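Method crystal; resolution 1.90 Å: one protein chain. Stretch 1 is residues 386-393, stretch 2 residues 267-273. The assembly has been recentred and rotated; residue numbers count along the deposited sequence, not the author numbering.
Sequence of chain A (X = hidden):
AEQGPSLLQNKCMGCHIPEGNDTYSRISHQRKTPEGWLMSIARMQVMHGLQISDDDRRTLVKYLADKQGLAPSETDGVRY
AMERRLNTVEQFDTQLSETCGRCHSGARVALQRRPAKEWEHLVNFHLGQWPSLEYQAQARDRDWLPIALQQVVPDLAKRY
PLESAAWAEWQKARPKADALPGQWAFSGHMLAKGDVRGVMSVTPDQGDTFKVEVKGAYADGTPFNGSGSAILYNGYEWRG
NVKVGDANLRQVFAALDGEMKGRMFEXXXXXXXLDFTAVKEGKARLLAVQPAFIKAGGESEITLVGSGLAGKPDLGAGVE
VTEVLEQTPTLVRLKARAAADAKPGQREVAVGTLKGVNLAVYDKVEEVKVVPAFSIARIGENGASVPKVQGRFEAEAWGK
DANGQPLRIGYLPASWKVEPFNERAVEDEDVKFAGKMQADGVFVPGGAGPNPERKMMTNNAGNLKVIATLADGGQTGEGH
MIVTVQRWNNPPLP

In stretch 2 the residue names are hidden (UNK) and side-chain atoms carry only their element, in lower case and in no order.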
ATOM      1  N   VAL A 386       9.810   4.331  11.291  1.00 18.02           N
ATOM      2  CA  VAL A 386      10.240   3.596  10.102  1.00 16.88           C
ATOM      3  C   VAL A 386      11.620   4.031   9.577  1.00 15.36           C
ATOM      4  O   VAL A 386      12.014   5.178   9.737  1.00 14.54           O
ATOM      5  CB  VAL A 386       9.200   3.782   8.981  1.00 15.81           C
ATOM      6  CG1 VAL A 386       7.939   2.997   9.297  1.00 18.96           C
ATOM      7  CG2 VAL A 386       8.857   5.250   8.854  1.00 16.68           C
ATOM      8  N   PRO A 387      12.379   3.103   8.959  1.00 15.33           N
ATOM      9  CA  PRO A 387      13.706   3.429   8.422  1.00 14.77           C
ATOM     10  C   PRO A 387      13.653   3.927   6.969  1.00 12.60           C
ATOM     11  O   PRO A 387      12.657   3.733   6.267  1.00 11.80           O
ATOM     12  CB  PRO A 387      14.428   2.091   8.504  1.00 14.24           C
ATOM     13  CG  PRO A 387      13.345   1.143   8.087  1.00 15.72           C
ATOM     14  CD  PRO A 387      12.135   1.649   8.883  1.00 15.36           C
ATOM     15  N   LYS A 388      14.728   4.571   6.527  1.00 12.30           N
ATOM     16  CA  LYS A 388      14.814   5.050   5.148  1.00 12.14           C
ATOM     17  C   LYS A 388      15.022   3.834   4.248  1.00 12.42           C
ATOM     18  O   LYS A 388      15.659   2.861   4.647  1.00 15.17           O
ATOM     19  CB  LYS A 388      15.998   6.001   4.966  1.00  9.75           C
ATOM     20  CG  LYS A 388      16.000   7.201   5.871  1.00  9.22           C
ATOM     21  CD  LYS A 388      17.111   8.147   5.499  1.00 10.22           C
ATOM     22  CE  LYS A 388      17.124   9.382   6.382  1.00 12.43           C
ATOM     23  NZ  LYS A 388      18.039  10.435   5.844  1.00 15.68           N
ATOM     24  N   VAL A 389      14.419   3.862   3.068  1.00 12.20           N
ATOM     25  CA  VAL A 389      14.568   2.782   2.102  1.00 11.51           C
ATOM     26  C   VAL A 389      15.414   3.350   0.964  1.00 12.37           C
ATOM     27  O   VAL A 389      14.989   4.255   0.245  1.00 10.33           O
ATOM     28  CB  VAL A 389      13.200   2.278   1.575  1.00 11.94           C
ATOM     29  CG1 VAL A 389      13.395   1.288   0.443  1.00  9.93           C
ATOM     30  CG2 VAL A 389      12.413   1.626   2.708  1.00 10.79           C
ATOM     31  N   GLN A 390      16.644   2.851   0.867  1.00 13.48           N
ATOM     32  CA  GLN A 390      17.597   3.287  -0.143  1.00 13.64           C
ATOM     33  C   GLN A 390      17.333   2.770  -1.549  1.00 13.61           C
ATOM     34  O   GLN A 390      16.701   1.730  -1.753  1.00 14.88           O
ATOM     35  CB  GLN A 390      19.004   2.803   0.211  1.00 13.00           C
ATOM     36  CG  GLN A 390      19.569   3.231   1.535  1.00 13.49           C
ATOM     37  CD  GLN A 390      20.846   2.471   1.864  1.00 12.90           C
ATOM     38  OE1 GLN A 390      21.098   1.391   1.328  1.00 12.08           O
ATOM     39  NE2 GLN A 390      21.653   3.034   2.749  1.00 14.22           N
ATOM     40  N   GLY A 391      17.849   3.518  -2.512  1.00 14.24           N
ATOM     41  CA  GLY A 391      17.795   3.103  -3.897  1.00 14.26           C
ATOM     42  C   GLY A 391      19.207   2.551  -4.070  1.00 14.34           C
ATOM     43  O   GLY A 391      20.170   3.180  -3.629  1.00 14.97           O
ATOM     44  N   ARG A 392      19.348   1.343  -4.600  1.00 14.56           N
ATOM     45  CA  ARG A 392      20.678   0.763  -4.795  1.00 14.37           C
ATOM     46  C   ARG A 392      20.784   0.349  -6.240  1.00 14.41           C
ATOM     47  O   ARG A 392      19.982  -0.450  -6.723  1.00 14.15           O
ATOM     48  CB  ARG A 392      20.894  -0.415  -3.858  1.00 15.32           C
ATOM     49  CG  ARG A 392      21.015   0.007  -2.413  1.00 16.13           C
ATOM     50  CD  ARG A 392      21.205  -1.192  -1.528  1.00 18.59           C
ATOM     51  NE  ARG A 392      21.819  -0.798  -0.271  1.00 23.16           N
ATOM     52  CZ  ARG A 392      23.124  -0.835  -0.043  1.00 21.39           C
ATOM     53  NH1 ARG A 392      23.959  -1.257  -0.986  1.00 22.06           N
ATOM     54  NH2 ARG A 392      23.595  -0.419   1.121  1.00 23.33           N
ATOM     55  N   PHE A 393      21.778   0.889  -6.935  1.00 14.57           N
ATOM     56  CA  PHE A 393      21.893   0.617  -8.352  1.00 15.54           C
ATOM     57  C   PHE A 393      23.194   0.042  -8.842  1.00 17.10           C
ATOM     58  O   PHE A 393      24.226   0.136  -8.187  1.00 18.14           O
ATOM     59  CB  PHE A 393      21.571   1.886  -9.137  1.00 13.66           C
ATOM     60  CG  PHE A 393      20.314   2.558  -8.695  1.00 13.37           C
ATOM     61  CD1 PHE A 393      20.352   3.562  -7.732  1.00 14.99           C
ATOM     62  CD2 PHE A 393      19.089   2.173  -9.215  1.00 12.78           C
ATOM     63  CE1 PHE A 393      19.181   4.172  -7.290  1.00 14.03           C
ATOM     64  CE2 PHE A 393      17.913   2.776  -8.781  1.00 14.18           C
ATOM     65  CZ  PHE A 393      17.960   3.776  -7.817  1.00 12.90           C
ATOM     66  N   UNK A 267      18.016  -7.600   8.370  1.00 21.01           N
ATOM     67  CA  UNK A 267      16.756  -7.831   9.073  1.00 21.44           C
ATOM     68  C   UNK A 267      15.911  -6.571   9.177  1.00 21.57           C
ATOM     69  O   UNK A 267      14.686  -6.625   9.140  1.00 21.94           O
ATOM     70  c   UNK A 267      17.049  -8.354  10.453  1.00 20.48           C
ATOM     71  N   UNK A 268      16.593  -5.436   9.221  1.00 22.55           N
ATOM     72  CA  UNK A 268      15.960  -4.140   9.374  1.00 24.65           C
ATOM     73  C   UNK A 268      15.712  -3.398   8.053  1.00 23.69           C
ATOM     74  O   UNK A 268      14.830  -2.536   7.961  1.00 22.63           O
ATOM     75  c   UNK A 268      18.491  -5.066  11.243  1.00 38.14           C
ATOM     76  o   UNK A 268      18.613  -6.062  12.013  1.00 40.26           O
ATOM     77  c   UNK A 268      17.372  -4.030  11.544  1.00 34.69           C
ATOM     78  c   UNK A 268      16.832  -3.285  10.300  1.00 27.63           C
ATOM     79  o   UNK A 268      19.244  -4.888  10.248  1.00 38.25           O
ATOM     80  N   UNK A 269      16.486  -3.746   7.028  1.00 22.42           N
ATOM     81  CA  UNK A 269      16.384  -3.094   5.732  1.00 20.83           C
ATOM     82  C   UNK A 269      16.449  -4.137   4.635  1.00 19.96           C
ATOM     83  O   UNK A 269      17.532  -4.633   4.307  1.00 19.34           O
ATOM     84  c   UNK A 269      17.842  -1.332   6.806  1.00 19.57           C
ATOM     85  c   UNK A 269      17.646   0.319   8.253  1.00 18.83           C
ATOM     86  c   UNK A 269      18.648  -1.596   7.859  1.00 19.97           C
ATOM     87  n   UNK A 269      17.231  -0.126   7.081  1.00 20.69           N
ATOM     88  c   UNK A 269      17.551  -2.125   5.574  1.00 20.46           C
ATOM     89  n   UNK A 269      18.504  -0.556   8.747  1.00 20.71           N
ATOM     90  N   UNK A 270      15.301  -4.466   4.053  1.00 19.75           N
ATOM     91  CA  UNK A 270      15.297  -5.479   3.012  1.00 19.80           C
ATOM     92  C   UNK A 270      15.741  -5.084   1.613  1.00 17.43           C
ATOM     93  O   UNK A 270      15.782  -5.931   0.733  1.00 16.98           O
ATOM     94  c   UNK A 270      12.773  -5.422   3.078  1.00 24.47           C
ATOM     95  o   UNK A 270      12.520  -4.656   2.129  1.00 25.40           O
ATOM     96  o   UNK A 270      12.062  -5.538   4.096  1.00 23.78           O
ATOM     97  c   UNK A 270      13.996  -6.283   2.989  1.00 23.59           C
ATOM     98  N   UNK A 271      16.063  -3.810   1.403  1.00 16.79           N
ATOM     99  CA  UNK A 271      16.575  -3.367   0.104  1.00 16.39           C
ATOM    100  C   UNK A 271      18.083  -3.579   0.138  1.00 14.25           C
ATOM    101  O   UNK A 271      18.754  -3.527  -0.884  1.00 15.85           O
ATOM    102  o   UNK A 271      17.183   0.162   2.010  1.00 16.02           O
ATOM    103  c   UNK A 271      16.312  -1.875  -0.186  1.00 17.15           C
ATOM    104  o   UNK A 271      15.975  -1.265   3.139  1.00 16.07           O
ATOM    105  c   UNK A 271      16.292  -0.709   2.077  1.00 16.14           C
ATOM    106  c   UNK A 271      15.510  -1.088   0.836  1.00 19.82           C
ATOM    107  N   UNK A 272      18.611  -3.770   1.341  1.00 13.45           N
ATOM    108  CA  UNK A 272      20.035  -3.979   1.534  1.00 12.83           C
ATOM    109  C   UNK A 272      20.289  -5.467   1.712  1.00 13.87           C
ATOM    110  O   UNK A 272      20.212  -6.002   2.819  1.00 14.54           O
ATOM    111  c   UNK A 272      20.496  -3.179   2.746  1.00 11.91           C
ATOM    112  c   UNK A 272      19.429   1.109   4.954  1.00 11.24           C
ATOM    113  c   UNK A 272      19.944  -1.774   2.709  1.00 12.83           C
ATOM    114  c   UNK A 272      20.257  -0.980   3.935  1.00 12.10           C
ATOM    115  n   UNK A 272      18.520   2.069   4.981  1.00 10.29           N
ATOM    116  n   UNK A 272      20.379   1.073   5.878  1.00 11.90           N
ATOM    117  n   UNK A 272      19.355   0.159   4.030  1.00 11.98           N
ATOM    118  N   UNK A 273      20.554  -6.136   0.598  1.00 13.92           N
ATOM    119  CA  UNK A 273      20.799  -7.555   0.639  1.00 15.60           C
ATOM    120  C   UNK A 273      21.669  -8.026  -0.500  1.00 16.36           C
ATOM    121  O   UNK A 273      22.156  -7.231  -1.304  1.00 18.41           O
TER
HETATM  122  O   HOH W   1      15.077   0.066   5.140  1.00 11.14           O

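Position 267 has one side-chain atom, a carbon bonded to CA. Nothing branches from it, and it lies far from stretch 1. One carbon alone means alanine: Ala-267.

Position 268 has five side-chain atoms, three carbons in a chain and two oxygens on the third. Its CA-to-CB bond points sideways, and the end of the side chain leads away. Contact with stretch 1 is left to its backbone, with O 4.0 Å from Pro-387 CG. A carboxylate on the third carbon is glutamate: Glu-268.

Position 269 has one carbon followed by a five-membered ring of three carbons and two nitrogens. A ring carbon comes within 3.7 Å of Pro-387 CB. Lys-388 O lies at the ring edge, near its plane. This ring is an imidazole, so the residue is His-269. The ring carbon near the proline is CE1, which sits between the two nitrogens.

Position 270 has two carbons, the second carrying two oxygens. It makes no contact with stretch 1. Its CA-to-CB bond points away, although the carboxylate comes nearer. The short acid is aspartate: Asp-270.

Position 271 has three carbons, with two oxygens on the third. Its CA-to-CB bond points toward stretch 1. Its second carbon is 3.2 Å from Val-389 CG1, a tight packing contact, and one oxygen is 3.0 Å from Gln-390 N. The chain is one carbon longer than at 270, so this is Glu-271. The oxygen facing the amide is OE1. Its chi1 of -3° is off the usual wells.

Position 272 has three carbons, a nitrogen, and then a carbon carrying two more nitrogens. Its CA-to-CB bond points sideways, but its end comes nearer to stretch 1. One terminal nitrogen lies 3.0 Å from Lys-388 O, which sits at the edge of the planar end group. Gln-390 OE1 lies over one face. The group is a guanidinium, so this is Arg-272, and the nitrogen near Lys-388 O is NH2.

Position 273 has no side-chain atoms. It is glycine, Gly-273, and makes no contact with stretch 1.

The contact is built around a type I turn from His-269 to Arg-272, held by a 3.3 Å hydrogen bond from Arg-272 N to His-269 O. Glu-271 OE1 accepts a hydrogen bond from Gln-390 N at 3.0 Å. The same oxygen forms a salt bridge with Arg-272 NE, also 3.0 Å, so one atom ties the backbone of stretch 1 to the neighbouring arginine. Arg-272 NH2 adds a weak hydrogen bond to Lys-388 O at 3.0 Å. A water joins the same region: it donates to Lys-388 O at 2.9 Å and to Glu-271 OE2 at 2.6 Å, and hydrogen-bonds His-269 ND1 at 2.9 Å. Arg-392 packs beside the turn, with CD 3.4 Å from Glu-271 O and NE 3.7 Å from Arg-272 CG. The two arginines therefore meet through a nitrogen and an aliphatic carbon.

Stretch 2 (267-273) AEHDERG
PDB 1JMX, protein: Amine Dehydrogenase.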